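Carbonic anhydrase (Unidentified, PDB 3R1W) probably catalyses the reversible hydration of carbon dioxide to bicarbonate, as a trimeric carbonic anhydrase built on a left-handed beta-helix. Local coordinates at residues B[37-42]-B[58-63]; B[66-71]-B[96-101]. All coordinates share one frame; numbering follows the deposited sequence.

Contact 1: residues B[37-42]-B[58-63]; sequences DVELGD and HIRIGA
Arg60 and Asp37 make the main charged grip between these two neighbouring strands: both terminal nitrogens of the guanidinium close end-on upon a single oxygen, with NH2 3.0 Å and NH1 3.1 Å from Asp37 OD1. The oxygen lies close to the guanidinium plane, whereas both donors reach it from one face of the carboxylate, the two planes standing 55° apart. A bend at chi2 (-70°) in Arg60 turns its chain back along the strand, which lets the head group reach back to Asp37 and puts NH1 within 2.9 Å of Ile59 O. That carbonyl also takes the N-H of Glu39, so it has two donors. Glu39 joins the network differently. Its carboxylate stacks almost parallel over one guanidinium face, and although Glu39 OE2 lies 3.4 Å from Arg60 NE, no N-H points at it, so the attraction is purely one of charge. The CB of His58 lies over the opposite face, toward the rim. Two nearby carboxylates would be expected to stabilise the positive arginine.

Beneath this polar surface runs a regular parallel ladder, in which Ile59 N meets Asp37 O at 3.0 Å and Ile61 N meets Glu39 O at 2.8 Å. Gly41 N closes it on Ile61 O. On the other face Val38 lies alongside Ile59, and Leu40 presses CD2 onto Ile61 CD1 at a tight 3.5 Å.

These apolar side chains face the interior of the beta-helix, where Val38 and Ile59 both touch Ile52 of strand 51-54. Within their own parallel sheet, strand 38-40 is flanked by strand 21-22, and strand 58-61 by strand 88-90.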
loop_
_atom_site.group_PDB
_atom_site.type_symbol
_atom_site.label_atom_id
_atom_site.label_comp_id
_atom_site.label_asym_id
_atom_site.label_seq_id
_atom_site.Cartn_x
_atom_site.Cartn_y
_atom_site.Cartn_z
ATOM N N ASP B 37 20.344 -5.022 -6.568
ATOM C CA ASP B 37 20.531 -6.076 -7.556
ATOM C C ASP B 37 19.237 -6.295 -8.338
ATOM O O ASP B 37 18.576 -7.327 -8.192
ATOM C CB ASP B 37 20.953 -7.366 -6.847
ATOM C CG ASP B 37 21.507 -8.414 -7.801
ATOM O OD1 ASP B 37 21.529 -8.178 -9.031
ATOM O OD2 ASP B 37 21.921 -9.486 -7.306
ATOM N N VAL B 38 18.876 -5.297 -9.143
ATOM C CA VAL B 38 17.626 -5.305 -9.892
ATOM C C VAL B 38 17.936 -5.049 -11.358
ATOM O O VAL B 38 18.690 -4.135 -11.684
ATOM C CB VAL B 38 16.675 -4.171 -9.422
ATOM C CG1 VAL B 38 15.409 -4.125 -10.306
ATOM C CG2 VAL B 38 16.311 -4.332 -7.950
ATOM N N GLU B 39 17.328 -5.831 -12.245
ATOM C CA GLU B 39 17.462 -5.588 -13.672
ATOM C C GLU B 39 16.077 -5.422 -14.279
ATOM O O GLU B 39 15.168 -6.186 -13.970
ATOM C CB GLU B 39 18.185 -6.752 -14.362
ATOM C CG GLU B 39 19.578 -7.011 -13.814
ATOM C CD GLU B 39 20.355 -8.039 -14.620
ATOM O OE1 GLU B 39 19.859 -8.481 -15.683
ATOM O OE2 GLU B 39 21.468 -8.403 -14.180
ATOM N N LEU B 40 15.924 -4.404 -15.117
ATOM C CA LEU B 40 14.662 -4.157 -15.811
ATOM C C LEU B 40 14.899 -4.171 -17.313
ATOM O O LEU B 40 15.800 -3.498 -17.808
ATOM C CB LEU B 40 14.075 -2.794 -15.413
ATOM C CG LEU B 40 13.893 -2.517 -13.921
ATOM C CD1 LEU B 40 13.356 -1.108 -13.709
ATOM C CD2 LEU B 40 12.957 -3.529 -13.323
ATOM N N GLY B 41 14.071 -4.919 -18.034
ATOM C CA GLY B 41 14.168 -4.996 -19.485
ATOM C C GLY B 41 13.686 -3.749 -20.201
ATOM O O GLY B 41 13.126 -2.832 -19.591
ATOM N N ASP B 42 13.904 -3.717 -21.515
ATOM C CA ASP B 42 13.488 -2.583 -22.329
ATOM C C ASP B 42 12.005 -2.272 -22.133
ATOM O O ASP B 42 11.172 -3.174 -22.030
ATOM C CB ASP B 42 13.746 -2.859 -23.816
ATOM C CG ASP B 42 15.220 -3.014 -24.148
ATOM O OD1 ASP B 42 16.077 -2.707 -23.290
ATOM O OD2 ASP B 42 15.522 -3.445 -25.289
ATOM N N HIS B 58 18.559 -11.414 -5.763
ATOM C CA HIS B 58 18.394 -10.767 -7.062
ATOM C C HIS B 58 16.931 -10.643 -7.517
ATOM O O HIS B 58 16.081 -11.466 -7.172
ATOM C CB HIS B 58 19.273 -11.421 -8.149
ATOM C CG HIS B 58 18.957 -12.861 -8.426
ATOM N ND1 HIS B 58 19.653 -13.902 -7.848
ATOM C CD2 HIS B 58 18.052 -13.432 -9.257
ATOM C CE1 HIS B 58 19.170 -15.051 -8.285
ATOM N NE2 HIS B 58 18.206 -14.795 -9.154
ATOM N N ILE B 59 16.661 -9.583 -8.268
ATOM C CA ILE B 59 15.357 -9.345 -8.883
ATOM C C ILE B 59 15.589 -9.104 -10.378
ATOM O O ILE B 59 16.383 -8.248 -10.757
ATOM C CB ILE B 59 14.677 -8.098 -8.270
ATOM C CG1 ILE B 59 14.515 -8.273 -6.756
ATOM C CG2 ILE B 59 13.312 -7.856 -8.927
ATOM C CD1 ILE B 59 13.922 -7.056 -6.051
ATOM N N ARG B 60 14.882 -9.854 -11.222
ATOM C CA ARG B 60 15.046 -9.753 -12.665
ATOM C C ARG B 60 13.679 -9.555 -13.293
ATOM O O ARG B 60 12.754 -10.316 -13.013
ATOM C CB ARG B 60 15.692 -11.031 -13.213
ATOM C CG ARG B 60 17.073 -11.322 -12.627
ATOM C CD ARG B 60 18.087 -10.305 -13.135
ATOM N NE ARG B 60 19.422 -10.553 -12.594
ATOM C CZ ARG B 60 19.934 -9.936 -11.531
ATOM N NH1 ARG B 60 19.225 -9.014 -10.873
ATOM N NH2 ARG B 60 21.165 -10.241 -11.130
ATOM N N ILE B 61 13.542 -8.517 -14.106
ATOM C CA ILE B 61 12.268 -8.232 -14.758
ATOM C C ILE B 61 12.485 -8.097 -16.260
ATOM O O ILE B 61 13.426 -7.438 -16.705
ATOM C CB ILE B 61 11.623 -6.947 -14.182
ATOM C CG1 ILE B 61 11.443 -7.097 -12.662
ATOM C CG2 ILE B 61 10.299 -6.642 -14.881
ATOM C CD1 ILE B 61 10.827 -5.890 -11.960
ATOM N N GLY B 62 11.616 -8.724 -17.045
ATOM C CA GLY B 62 11.773 -8.714 -18.491
ATOM C C GLY B 62 11.345 -7.422 -19.160
ATOM O O GLY B 62 11.354 -6.361 -18.543
ATOM N N ALA B 63 10.955 -7.519 -20.430
ATOM C CA ALA B 63 10.611 -6.349 -21.236
ATOM C C ALA B 63 9.124 -6.006 -21.220
ATOM O O ALA B 63 8.278 -6.891 -21.109
ATOM C CB ALA B 63 11.074 -6.565 -22.687
#

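Contact 2: residues B[66-71]-B[96-101]; sequences SVQDGS and IGHQAM
Ser66 opens the contact through its carbonyl oxygen, which accepts Ile96 N at 3.0 Å. Val67 pairs with Ile96 in a single parallel bridge, and the two side chains lie alongside each other, CG2 of the valine 4.0 Å from CD1 of the isoleucine. Gln68 returns a backbone bond from its N to Ile96 O, then runs extended until OE1 sits 3.3 Å above the centre of the His98 ring. Asp69 takes the same ring at its edge: His98 ND1 donates to Asp69 OD1 at 2.7 Å, with the oxygen in the ring plane but the donor 35° out of the carboxylate plane. OD1 also forms a salt bridge with Arg53 of a second subunit. An alanine in place of His98 would probably leave Asp69 OD1 without its ring partner and open a gap beneath the Gln68 amide. Asp69 O receives Gln99 N at 2.8 Å. Past Gly70, Ser71 OG donates to Gln68 O and accepts Ala100 N (3.2 Å), tying the two turns together.

Both Gln68 to Ser71 and Gly97 to Ala100 are type II turns, stacked as successive corners of a hexapeptide-repeat beta-helix. The His98 ring meets His74 and His103 of the second subunit, a subunit-interface histidine cluster consistent with the zinc site of gamma-class carbonic anhydrases.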
loop_
_atom_site.group_PDB
_atom_site.type_symbol
_atom_site.label_atom_id
_atom_site.label_comp_id
_atom_site.label_asym_id
_atom_site.label_seq_id
_atom_site.Cartn_x
_atom_site.Cartn_y
_atom_site.Cartn_z
ATOM N N SER B 66 5.128 -3.566 -16.391
ATOM C CA SER B 66 4.853 -2.420 -15.536
ATOM C C SER B 66 4.791 -2.860 -14.085
ATOM O O SER B 66 4.322 -3.958 -13.775
ATOM C CB SER B 66 3.559 -1.701 -15.940
ATOM O OG SER B 66 2.417 -2.521 -15.776
ATOM N N VAL B 67 5.303 -2.005 -13.214
ATOM C CA VAL B 67 5.220 -2.189 -11.775
ATOM C C VAL B 67 4.460 -0.974 -11.265
ATOM O O VAL B 67 5.025 0.103 -11.149
ATOM C CB VAL B 67 6.620 -2.224 -11.138
ATOM C CG1 VAL B 67 6.518 -2.397 -9.619
ATOM C CG2 VAL B 67 7.451 -3.349 -11.759
ATOM N N GLN B 68 3.173 -1.142 -10.982
ATOM C CA GLN B 68 2.306 0.015 -10.761
ATOM C C GLN B 68 2.306 0.598 -9.345
ATOM O O GLN B 68 2.905 0.046 -8.414
ATOM C CB GLN B 68 0.885 -0.281 -11.250
ATOM C CG GLN B 68 0.862 -0.513 -12.759
ATOM C CD GLN B 68 -0.496 -0.948 -13.266
ATOM O OE1 GLN B 68 -1.492 -0.886 -12.541
ATOM N NE2 GLN B 68 -0.541 -1.407 -14.512
ATOM N N ASP B 69 1.628 1.733 -9.221
ATOM C CA ASP B 69 1.742 2.628 -8.070
ATOM C C ASP B 69 1.616 1.890 -6.752
ATOM O O ASP B 69 0.649 1.165 -6.538
ATOM C CB ASP B 69 0.637 3.690 -8.136
ATOM C CG ASP B 69 0.369 4.170 -9.566
ATOM O OD1 ASP B 69 -0.108 3.356 -10.389
ATOM O OD2 ASP B 69 0.613 5.361 -9.860
ATOM N N GLY B 70 2.589 2.083 -5.864
ATOM C CA GLY B 70 2.457 1.561 -4.520
ATOM C C GLY B 70 2.774 0.082 -4.383
ATOM O O GLY B 70 2.642 -0.467 -3.291
ATOM N N SER B 71 3.208 -0.563 -5.466
ATOM C CA SER B 71 3.604 -1.976 -5.388
ATOM C C SER B 71 4.906 -2.117 -4.610
ATOM O O SER B 71 5.728 -1.195 -4.581
ATOM C CB SER B 71 3.776 -2.586 -6.788
ATOM O OG SER B 71 2.547 -2.621 -7.499
ATOM N N ILE B 96 1.780 -5.527 -13.545
ATOM C CA ILE B 96 1.678 -5.670 -12.097
ATOM C C ILE B 96 0.827 -4.522 -11.564
ATOM O O ILE B 96 1.252 -3.369 -11.568
ATOM C CB ILE B 96 3.079 -5.711 -11.443
ATOM C CG1 ILE B 96 3.890 -6.883 -12.019
ATOM C CG2 ILE B 96 2.975 -5.840 -9.916
ATOM C CD1 ILE B 96 5.380 -6.784 -11.733
ATOM N N GLY B 97 -0.391 -4.849 -11.133
ATOM C CA GLY B 97 -1.371 -3.857 -10.721
ATOM C C GLY B 97 -0.983 -3.051 -9.490
ATOM O O GLY B 97 -0.084 -3.439 -8.740
ATOM N N HIS B 98 -1.670 -1.928 -9.284
ATOM C CA HIS B 98 -1.393 -1.032 -8.154
ATOM C C HIS B 98 -1.349 -1.787 -6.839
ATOM O O HIS B 98 -2.157 -2.681 -6.606
ATOM C CB HIS B 98 -2.471 0.058 -8.040
ATOM C CG HIS B 98 -2.906 0.623 -9.356
ATOM N ND1 HIS B 98 -2.196 1.608 -10.009
ATOM C CD2 HIS B 98 -3.978 0.349 -10.138
ATOM C CE1 HIS B 98 -2.810 1.911 -11.141
ATOM N NE2 HIS B 98 -3.889 1.160 -11.243
ATOM N N GLN B 99 -0.419 -1.413 -5.966
ATOM C CA GLN B 99 -0.380 -1.967 -4.614
ATOM C C GLN B 99 -0.194 -3.481 -4.582
ATOM O O GLN B 99 -0.593 -4.139 -3.621
ATOM C CB GLN B 99 -1.635 -1.579 -3.820
ATOM C CG GLN B 99 -1.833 -0.070 -3.693
ATOM C CD GLN B 99 -3.091 0.279 -2.925
ATOM O OE1 GLN B 99 -4.039 -0.513 -2.872
ATOM N NE2 GLN B 99 -3.103 1.460 -2.313
ATOM N N ALA B 100 0.426 -4.032 -5.621
ATOM C CA ALA B 100 0.764 -5.454 -5.605
ATOM C C ALA B 100 1.846 -5.734 -4.549
ATOM O O ALA B 100 2.597 -4.843 -4.159
ATOM C CB ALA B 100 1.224 -5.901 -6.984
ATOM N N MET B 101 1.917 -6.982 -4.095
ATOM C CA MET B 101 2.965 -7.395 -3.178
ATOM C C MET B 101 3.556 -8.678 -3.716
ATOM O O MET B 101 2.930 -9.737 -3.622
ATOM C CB MET B 101 2.374 -7.675 -1.796
ATOM C CG MET B 101 3.379 -8.188 -0.767
ATOM S SD MET B 101 4.514 -6.932 -0.156
ATOM C CE MET B 101 6.048 -7.627 -0.754
#

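Contacts 1 and 2 show how a beta-helix repeats one theme on different walls. They come in series along the chain, 37-42 with 58-63 closing before 66-71 with 96-101 opens, and their centres lie about 15 Å apart. Contact 1 joins two strands of one parallel sheet; contact 2 belongs to another sheet and to the corner that follows strands 66-67 and 94-96. Strand 58-61 leads into strand 66-67, and the walls meet inside the helix, where Ile61 CD1 is 4.2 Å from Val67 CG2. Contact 1 touches no other subunit and lies within a single wall of the coil, whereas contact 2 also takes part in the interfaces with both neighbours in the trimer.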